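Local coordinates for amidohydrolase (Xanthomonas campestris pv. campestris, PDB 4DZH), which probably deaminates adenosine-type nucleosides such as 5'-methylthioadenosine, acting as a metal-dependent hydrolase of the amidohydrolase superfamily, at residues T85-V90 with W105-A110; E115-G120 with A143-A148; L123-M128 with I427-A432. One frame throughout, in Å; residues are numbered along the deposited sequence.

Contact 1: residues T85-V90 with W105-A110; sequences TLLRGV and WPVEAA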
loop_
_atom_site.group_PDB
_atom_site.type_symbol
_atom_site.label_atom_id
_atom_site.label_comp_id
_atom_site.label_asym_id
_atom_site.label_seq_id
_atom_site.Cartn_x
_atom_site.Cartn_y
_atom_site.Cartn_z
ATOM N N THR A 85 15.680 2.905 9.326
ATOM C CA THR A 85 14.590 2.198 9.985
ATOM C C THR A 85 14.489 2.697 11.426
ATOM O O THR A 85 13.404 2.809 11.969
ATOM C CB THR A 85 14.807 0.701 10.109
ATOM O OG1 THR A 85 16.096 0.484 10.695
ATOM C CG2 THR A 85 14.725 0.035 8.798
ATOM N N LEU A 86 15.629 3.027 12.039
ATOM C CA LEU A 86 15.605 3.599 13.398
ATOM C C LEU A 86 14.975 5.000 13.481
ATOM O O LEU A 86 14.660 5.474 14.564
ATOM C CB LEU A 86 17.037 3.575 14.014
ATOM C CG LEU A 86 17.557 2.146 14.229
ATOM C CD1 LEU A 86 18.991 2.238 14.706
ATOM C CD2 LEU A 86 16.703 1.347 15.215
ATOM N N LEU A 87 14.739 5.650 12.337
ATOM C CA LEU A 87 14.108 6.969 12.320
ATOM C C LEU A 87 12.644 6.870 11.777
ATOM O O LEU A 87 12.076 7.857 11.293
ATOM C CB LEU A 87 14.917 7.955 11.475
ATOM C CG LEU A 87 16.370 8.192 11.928
ATOM C CD1 LEU A 87 16.936 9.452 11.285
ATOM C CD2 LEU A 87 16.407 8.306 13.421
ATOM N N ARG A 88 12.056 5.680 11.870
ATOM C CA ARG A 88 10.726 5.459 11.317
ATOM C C ARG A 88 9.703 6.438 11.852
ATOM O O ARG A 88 9.434 6.419 13.044
ATOM C CB ARG A 88 10.300 4.023 11.631
ATOM C CG ARG A 88 9.065 3.567 10.833
ATOM C CD ARG A 88 8.598 2.185 11.222
ATOM N NE ARG A 88 9.605 1.125 11.387
ATOM C CZ ARG A 88 10.056 0.321 10.427
ATOM N NH1 ARG A 88 9.690 0.473 9.145
ATOM N NH2 ARG A 88 10.881 -0.669 10.756
ATOM N N GLY A 89 9.127 7.276 10.969
ATOM C CA GLY A 89 8.113 8.252 11.361
ATOM C C GLY A 89 8.629 9.338 12.287
ATOM O O GLY A 89 7.861 9.918 13.034
ATOM N N VAL A 90 9.930 9.631 12.244
ATOM C CA VAL A 90 10.493 10.596 13.209
ATOM C C VAL A 90 10.044 12.012 12.880
ATOM O O VAL A 90 9.975 12.890 13.772
ATOM C CB VAL A 90 12.053 10.485 13.297
ATOM C CG1 VAL A 90 12.715 10.932 12.005
ATOM C CG2 VAL A 90 12.596 11.297 14.478
ATOM N N TRP A 105 18.840 15.749 9.358
ATOM C CA TRP A 105 20.280 16.026 9.532
ATOM C C TRP A 105 20.708 16.172 11.001
ATOM O O TRP A 105 21.679 15.547 11.412
ATOM C CB TRP A 105 20.743 17.233 8.720
ATOM C CG TRP A 105 20.559 17.088 7.238
ATOM C CD1 TRP A 105 20.462 15.918 6.522
ATOM C CD2 TRP A 105 20.422 18.153 6.286
ATOM N NE1 TRP A 105 20.281 16.199 5.180
ATOM C CE2 TRP A 105 20.258 17.560 5.011
ATOM C CE3 TRP A 105 20.435 19.550 6.385
ATOM C CZ2 TRP A 105 20.103 18.320 3.846
ATOM C CZ3 TRP A 105 20.280 20.301 5.226
ATOM C CH2 TRP A 105 20.115 19.680 3.974
ATOM N N PRO A 106 19.983 16.974 11.806
ATOM C CA PRO A 106 20.429 17.070 13.206
ATOM C C PRO A 106 20.332 15.754 13.991
ATOM O O PRO A 106 21.178 15.494 14.853
ATOM C CB PRO A 106 19.477 18.107 13.819
ATOM C CG PRO A 106 18.919 18.855 12.643
ATOM C CD PRO A 106 18.856 17.885 11.518
ATOM N N VAL A 107 19.326 14.930 13.717
ATOM C CA VAL A 107 19.285 13.638 14.382
ATOM C C VAL A 107 20.426 12.745 13.903
ATOM O O VAL A 107 21.120 12.137 14.720
ATOM C CB VAL A 107 17.927 12.934 14.224
ATOM C CG1 VAL A 107 18.013 11.521 14.745
ATOM C CG2 VAL A 107 16.898 13.683 14.999
ATOM N N GLU A 108 20.630 12.675 12.591
ATOM C CA GLU A 108 21.727 11.873 12.033
ATOM C C GLU A 108 23.078 12.320 12.592
ATOM O O GLU A 108 23.931 11.486 12.921
ATOM C CB GLU A 108 21.772 11.966 10.505
ATOM C CG GLU A 108 20.747 11.101 9.797
ATOM C CD GLU A 108 20.945 11.081 8.286
ATOM O OE1 GLU A 108 21.407 12.099 7.723
ATOM O OE2 GLU A 108 20.649 10.037 7.659
ATOM N N ALA A 109 23.268 13.633 12.682
ATOM C CA ALA A 109 24.510 14.194 13.202
ATOM C C ALA A 109 24.743 13.691 14.625
ATOM O O ALA A 109 25.882 13.415 15.031
ATOM C CB ALA A 109 24.443 15.709 13.184
ATOM N N ALA A 110 23.657 13.547 15.369
ATOM C CA ALA A 110 23.753 13.181 16.767
ATOM C C ALA A 110 23.971 11.688 16.957
ATOM O O ALA A 110 24.575 11.276 17.934
ATOM C CB ALA A 110 22.510 13.641 17.515
#
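The flat carboxylate of Glu-108 stands apart from Leu-87: it is the methylene CG of Glu-108 that grazes CD1 of Leu-87, at 4.4 Å, while OE2 is hydrogen-bonded to the hydroxyl of Tyr-140. Only the aliphatic stem of the residue thus joins the apolar patch. This patch belongs to the TIM-barrel fold of the amidohydrolases, where the loop that follows strand 69-80 is packed by helix 96-111, the next helix in the chain. The side chain of Glu-108 lies about 6 Å from that of the zinc ligand His-81, so this end of the patch lies near the metal site. At the centre Leu-87 and Val-107, two buried branched side chains, reach toward each other tip to tip. Val-107 sends CG1 anti to its backbone N (chi1 171°), which turns that methyl out of the helix against the forked end of Leu-87. Branched hydrocarbons suit this buried place, where no hydrogen bond crosses and Ile-445 of the C-terminal helix 431-447 packs on both residues. The loop presents Leu-87 at the first position of a type II turn, closed by a bond of 2.9 Å from Val-90 N to Leu-87 O. Gly-89, at the third position, takes the positive phi (66°) such a turn needs. CG1 of Val-107 lies 3.8 Å from CD2 of Leu-87 and 4.2 Å from CD1 of Leu-87.

Contact 2: residues E115-G120 with A143-A148; sequences EFVADG and ADVQAA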
loop_
_atom_site.group_PDB
_atom_site.type_symbol
_atom_site.label_atom_id
_atom_site.label_comp_id
_atom_site.label_asym_id
_atom_site.label_seq_id
_atom_site.Cartn_x
_atom_site.Cartn_y
_atom_site.Cartn_z
ATOM N N GLU A 115 27.534 1.747 15.567
ATOM C CA GLU A 115 26.479 1.024 16.273
ATOM C C GLU A 115 25.123 1.319 15.651
ATOM O O GLU A 115 24.320 0.412 15.421
ATOM C CB GLU A 115 26.451 1.390 17.762
ATOM C CG GLU A 115 27.689 0.955 18.517
ATOM C CD GLU A 115 27.773 -0.547 18.686
ATOM O OE1 GLU A 115 26.749 -1.181 19.040
ATOM O OE2 GLU A 115 28.881 -1.095 18.469
ATOM N N PHE A 116 24.867 2.599 15.412
ATOM C CA PHE A 116 23.595 3.013 14.840
ATOM C C PHE A 116 23.401 2.345 13.468
ATOM O O PHE A 116 22.335 1.797 13.149
ATOM C CB PHE A 116 23.569 4.533 14.723
ATOM C CG PHE A 116 22.350 5.075 13.983
ATOM C CD1 PHE A 116 21.130 5.228 14.635
ATOM C CD2 PHE A 116 22.449 5.416 12.639
ATOM C CE1 PHE A 116 20.007 5.714 13.952
ATOM C CE2 PHE A 116 21.322 5.930 11.945
ATOM C CZ PHE A 116 20.115 6.074 12.605
ATOM N N VAL A 117 24.455 2.386 12.668
ATOM C CA VAL A 117 24.354 1.811 11.341
ATOM C C VAL A 117 24.186 0.300 11.403
ATOM O O VAL A 117 23.396 -0.285 10.657
ATOM C CB VAL A 117 25.537 2.245 10.510
ATOM C CG1 VAL A 117 25.640 1.455 9.221
ATOM C CG2 VAL A 117 25.437 3.723 10.238
ATOM N N ALA A 118 24.913 -0.364 12.296
ATOM C CA ALA A 118 24.726 -1.799 12.401
ATOM C C ALA A 118 23.320 -2.183 12.880
ATOM O O ALA A 118 22.725 -3.123 12.344
ATOM C CB ALA A 118 25.801 -2.442 13.312
ATOM N N ASP A 119 22.800 -1.488 13.895
ATOM C CA ASP A 119 21.516 -1.861 14.465
ATOM C C ASP A 119 20.391 -1.565 13.436
ATOM O O ASP A 119 19.474 -2.397 13.268
ATOM C CB ASP A 119 21.248 -1.087 15.752
ATOM C CG ASP A 119 22.134 -1.554 16.927
ATOM O OD1 ASP A 119 22.815 -2.594 16.794
ATOM O OD2 ASP A 119 22.123 -0.850 17.965
ATOM N N GLY A 120 20.468 -0.403 12.787
ATOM C CA GLY A 120 19.444 -0.013 11.830
ATOM C C GLY A 120 19.432 -0.936 10.606
ATOM O O GLY A 120 18.371 -1.334 10.110
ATOM N N ALA A 143 29.490 2.339 5.299
ATOM C CA ALA A 143 29.286 1.232 4.366
ATOM C C ALA A 143 30.094 0.013 4.765
ATOM O O ALA A 143 29.656 -1.105 4.487
ATOM C CB ALA A 143 29.646 1.664 2.933
ATOM N N ASP A 144 31.244 0.219 5.436
ATOM C CA ASP A 144 32.063 -0.917 5.876
ATOM C C ASP A 144 31.284 -1.798 6.850
ATOM O O ASP A 144 31.248 -3.033 6.738
ATOM C CB ASP A 144 33.405 -0.460 6.472
ATOM C CG ASP A 144 33.263 0.500 7.662
ATOM O OD1 ASP A 144 32.205 1.146 7.845
ATOM O OD2 ASP A 144 34.251 0.618 8.438
ATOM N N VAL A 145 30.600 -1.165 7.803
ATOM C CA VAL A 145 29.792 -1.879 8.772
ATOM C C VAL A 145 28.613 -2.542 8.064
ATOM O O VAL A 145 28.317 -3.715 8.303
ATOM C CB VAL A 145 29.245 -0.900 9.833
ATOM C CG1 VAL A 145 28.236 -1.585 10.728
ATOM C CG2 VAL A 145 30.414 -0.274 10.648
ATOM N N GLN A 146 27.987 -1.820 7.131
ATOM C CA GLN A 146 26.846 -2.398 6.436
ATOM C C GLN A 146 27.200 -3.659 5.655
ATOM O O GLN A 146 26.469 -4.629 5.708
ATOM C CB GLN A 146 26.249 -1.398 5.470
ATOM C CG GLN A 146 25.690 -0.204 6.227
ATOM C CD GLN A 146 24.920 0.722 5.296
ATOM O OE1 GLN A 146 25.504 1.306 4.370
ATOM N NE2 GLN A 146 23.620 0.867 5.546
ATOM N N ALA A 147 28.293 -3.610 4.917
ATOM C CA ALA A 147 28.733 -4.776 4.144
ATOM C C ALA A 147 28.933 -5.974 5.074
ATOM O O ALA A 147 28.440 -7.067 4.799
ATOM C CB ALA A 147 30.012 -4.452 3.344
ATOM N N ALA A 148 29.585 -5.731 6.200
ATOM C CA ALA A 148 29.833 -6.805 7.168
ATOM C C ALA A 148 28.522 -7.356 7.714
ATOM O O ALA A 148 28.357 -8.591 7.828
ATOM C CB ALA A 148 30.727 -6.316 8.294
#
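Two helical segments run roughly in the same direction, their axes 8.9 Å apart at closest approach and inclined by 32°, with the CA atoms of Ala-118 and Val-145 only 6.2 Å apart. So near an approach suits a small residue: the methyl CB of Ala-118 meets CG1 of Val-145 at 3.7 Å, and the same CG1 rests 3.9 Å from the backbone N of Ala-118, against the helix itself. Beside it, with chi1 at 168°, Val-117 swings CG1 away from its own backbone N and into the flank of Gln-146. The two side chains cross at about a right angle, and the 3.4 Å between Val-117 CG1 and Gln-146 CG makes this a tight spot. Gln-146 thus offers hydrocarbon to the valine, while its extended chain carries the amide onward to weak hydrogen bonds from NE2 to Glu-138 OE2 and Thr-121 OG1. In the barrel these are consecutive outer helices, 114-130 and 143-152, linked through strand 133-139, on which Glu-138 lies. Helix 174-188 packs against Ala-143 and Ala-147 of the second helix, and Trp-441 of helix 431-447 meets the ring of Phe-116 edge-to-face.

Contact 3: residues L123-M128 with I427-A432; sequences LAIAEM and IDMDTA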
loop_
_atom_site.group_PDB
_atom_site.type_symbol
_atom_site.label_atom_id
_atom_site.label_comp_id
_atom_site.label_asym_id
_atom_site.label_seq_id
_atom_site.Cartn_x
_atom_site.Cartn_y
_atom_site.Cartn_z
ATOM N N LEU A 123 17.894 -4.301 11.788
ATOM C CA LEU A 123 16.455 -4.125 11.808
ATOM C C LEU A 123 15.844 -4.202 10.376
ATOM O O LEU A 123 14.872 -4.928 10.145
ATOM C CB LEU A 123 16.122 -2.783 12.470
ATOM C CG LEU A 123 14.625 -2.482 12.610
ATOM C CD1 LEU A 123 13.892 -3.642 13.305
ATOM C CD2 LEU A 123 14.483 -1.199 13.349
ATOM N N ALA A 124 16.480 -3.510 9.431
ATOM C CA ALA A 124 16.007 -3.537 8.054
ATOM C C ALA A 124 16.048 -4.936 7.434
ATOM O O ALA A 124 15.104 -5.352 6.728
ATOM C CB ALA A 124 16.805 -2.558 7.197
ATOM N N ILE A 125 17.120 -5.687 7.731
ATOM C CA ILE A 125 17.245 -7.030 7.185
ATOM C C ILE A 125 16.061 -7.905 7.649
ATOM O O ILE A 125 15.424 -8.596 6.849
ATOM C CB ILE A 125 18.588 -7.650 7.589
ATOM C CG1 ILE A 125 19.739 -6.973 6.851
ATOM C CG2 ILE A 125 18.540 -9.186 7.371
ATOM C CD1 ILE A 125 21.114 -7.362 7.418
ATOM N N ALA A 126 15.690 -7.810 8.928
ATOM C CA ALA A 126 14.510 -8.542 9.407
ATOM C C ALA A 126 13.229 -8.103 8.652
ATOM O O ALA A 126 12.422 -8.940 8.228
ATOM C CB ALA A 126 14.373 -8.349 10.926
ATOM N N GLU A 127 13.027 -6.787 8.528
ATOM C CA GLU A 127 11.845 -6.291 7.845
ATOM C C GLU A 127 11.811 -6.704 6.374
ATOM O O GLU A 127 10.745 -7.085 5.837
ATOM C CB GLU A 127 11.732 -4.761 7.975
ATOM C CG GLU A 127 10.474 -4.239 7.254
ATOM C CD GLU A 127 10.216 -2.771 7.452
ATOM O OE1 GLU A 127 10.910 -2.114 8.240
ATOM O OE2 GLU A 127 9.281 -2.289 6.770
ATOM N N MET A 128 12.992 -6.697 5.747
ATOM C CA MET A 128 13.078 -7.030 4.325
ATOM C C MET A 128 12.781 -8.493 4.119
ATOM O O MET A 128 11.953 -8.828 3.302
ATOM C CB MET A 128 14.423 -6.648 3.733
ATOM C CG MET A 128 14.564 -5.137 3.640
ATOM S SD MET A 128 16.075 -4.652 2.762
ATOM C CE MET A 128 17.342 -5.294 3.901
ATOM N N ILE A 427 15.420 -16.960 10.801
ATOM C CA ILE A 427 16.527 -17.811 11.241
ATOM C C ILE A 427 17.702 -16.992 11.722
ATOM O O ILE A 427 18.149 -16.037 11.062
ATOM C CB ILE A 427 16.977 -18.704 10.080
ATOM C CG1 ILE A 427 15.800 -19.548 9.569
ATOM C CG2 ILE A 427 18.112 -19.632 10.512
ATOM C CD1 ILE A 427 15.013 -20.274 10.680
ATOM N N ASP A 428 18.203 -17.356 12.877
ATOM C CA ASP A 428 19.319 -16.647 13.481
ATOM C C ASP A 428 19.035 -15.167 13.700
ATOM O O ASP A 428 19.990 -14.363 13.742
ATOM C CB ASP A 428 20.608 -16.811 12.652
ATOM C CG ASP A 428 21.099 -18.265 12.589
ATOM O OD1 ASP A 428 20.858 -19.055 13.552
ATOM O OD2 ASP A 428 21.751 -18.611 11.576
ATOM N N MET A 429 17.746 -14.786 13.808
ATOM C CA MET A 429 17.422 -13.457 14.254
ATOM C C MET A 429 16.398 -13.623 15.356
ATOM O O MET A 429 15.598 -14.546 15.335
ATOM C CB MET A 429 16.874 -12.572 13.107
ATOM C CG MET A 429 17.745 -12.631 11.852
ATOM S SD MET A 429 17.352 -11.285 10.722
ATOM C CE MET A 429 18.103 -9.891 11.506
ATOM N N ASP A 430 16.471 -12.753 16.338
ATOM C CA ASP A 430 15.499 -12.762 17.426
ATOM C C ASP A 430 14.694 -11.455 17.406
ATOM O O ASP A 430 15.201 -10.390 17.784
ATOM C CB ASP A 430 16.254 -12.972 18.744
ATOM C CG ASP A 430 15.331 -13.045 19.941
ATOM O OD1 ASP A 430 14.603 -14.053 20.090
ATOM O OD2 ASP A 430 15.334 -12.083 20.735
ATOM N N THR A 431 13.438 -11.538 16.966
ATOM C CA THR A 431 12.586 -10.337 16.858
ATOM C C THR A 431 12.428 -9.575 18.178
ATOM O O THR A 431 12.380 -8.338 18.197
ATOM C CB THR A 431 11.218 -10.663 16.237
ATOM O OG1 THR A 431 10.565 -11.665 17.014
ATOM C CG2 THR A 431 11.403 -11.198 14.834
ATOM N N ALA A 432 12.401 -10.297 19.302
ATOM C CA ALA A 432 12.298 -9.600 20.579
ATOM C C ALA A 432 13.493 -8.721 20.893
ATOM O O ALA A 432 13.325 -7.620 21.404
ATOM C CB ALA A 432 12.081 -10.605 21.719
#
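The entry into the C-terminal helix 431-447 packs against the outside of the TIM barrel through Met-429, which lays its thioether against Ile-125 and Ala-126 of helix 114-130. Segment 427-432 comes straight from strand 425-426, and its Asp-430 is the N-cap of the new helix, accepting the backbone N-H of Ala-433 at OD2. Just before this cap, Met-429 has an extended backbone that points its side chain at the barrel helix. The chain runs out nearly straight through chi2 and then bends at chi3 (75°), which folds the terminal methyl CE over Ala-126. Its sulfur is the atom facing Ile-125: SD lies 4.1 Å from CG2 of that residue, and the two side chains cross at about a right angle. Methionine fits such a place because it is long, flexible and apolar, able to follow the surface of a helix from a loop. The partner is suitably small, since Ala-126 shows just one methyl, which also touches Leu-426 and, across the dimer interface, Leu-389 of the second subunit. Ile-125 in turn packs on Val-149 and Tyr-150 of helix 143-152. No hydrogen bond joins the two segments, and the packing is purely apolar. The methyl CE of Met-429 sits 4.1 Å from CB of Ala-126 and equally far, 4.1 Å, from the backbone N of Ala-126.

Overall arrangement
From the N terminus, contact 1 closes first, a short loop after strand 69-80 that helix 96-111 closes by coming back against 85-90. The chain then enters helix 114-130, whose first half opens contact 2 and whose second half opens contact 3. Contact 2 closes after strand 133-139, while contact 3 waits nearly 300 residues for 427-432, so the two cross in sequence. Contact 1 lies in series with both but touches each: Thr-85 OG1 is hydrogen-bonded to Gly-120 O, and Arg-88 forms a salt bridge with Glu-127. Helix 114-130 joins the loop after the first zinc-binding strand, the next barrel helix and the lead-in to the C-terminal helix. Contacts 1 and 3 also touch the second subunit.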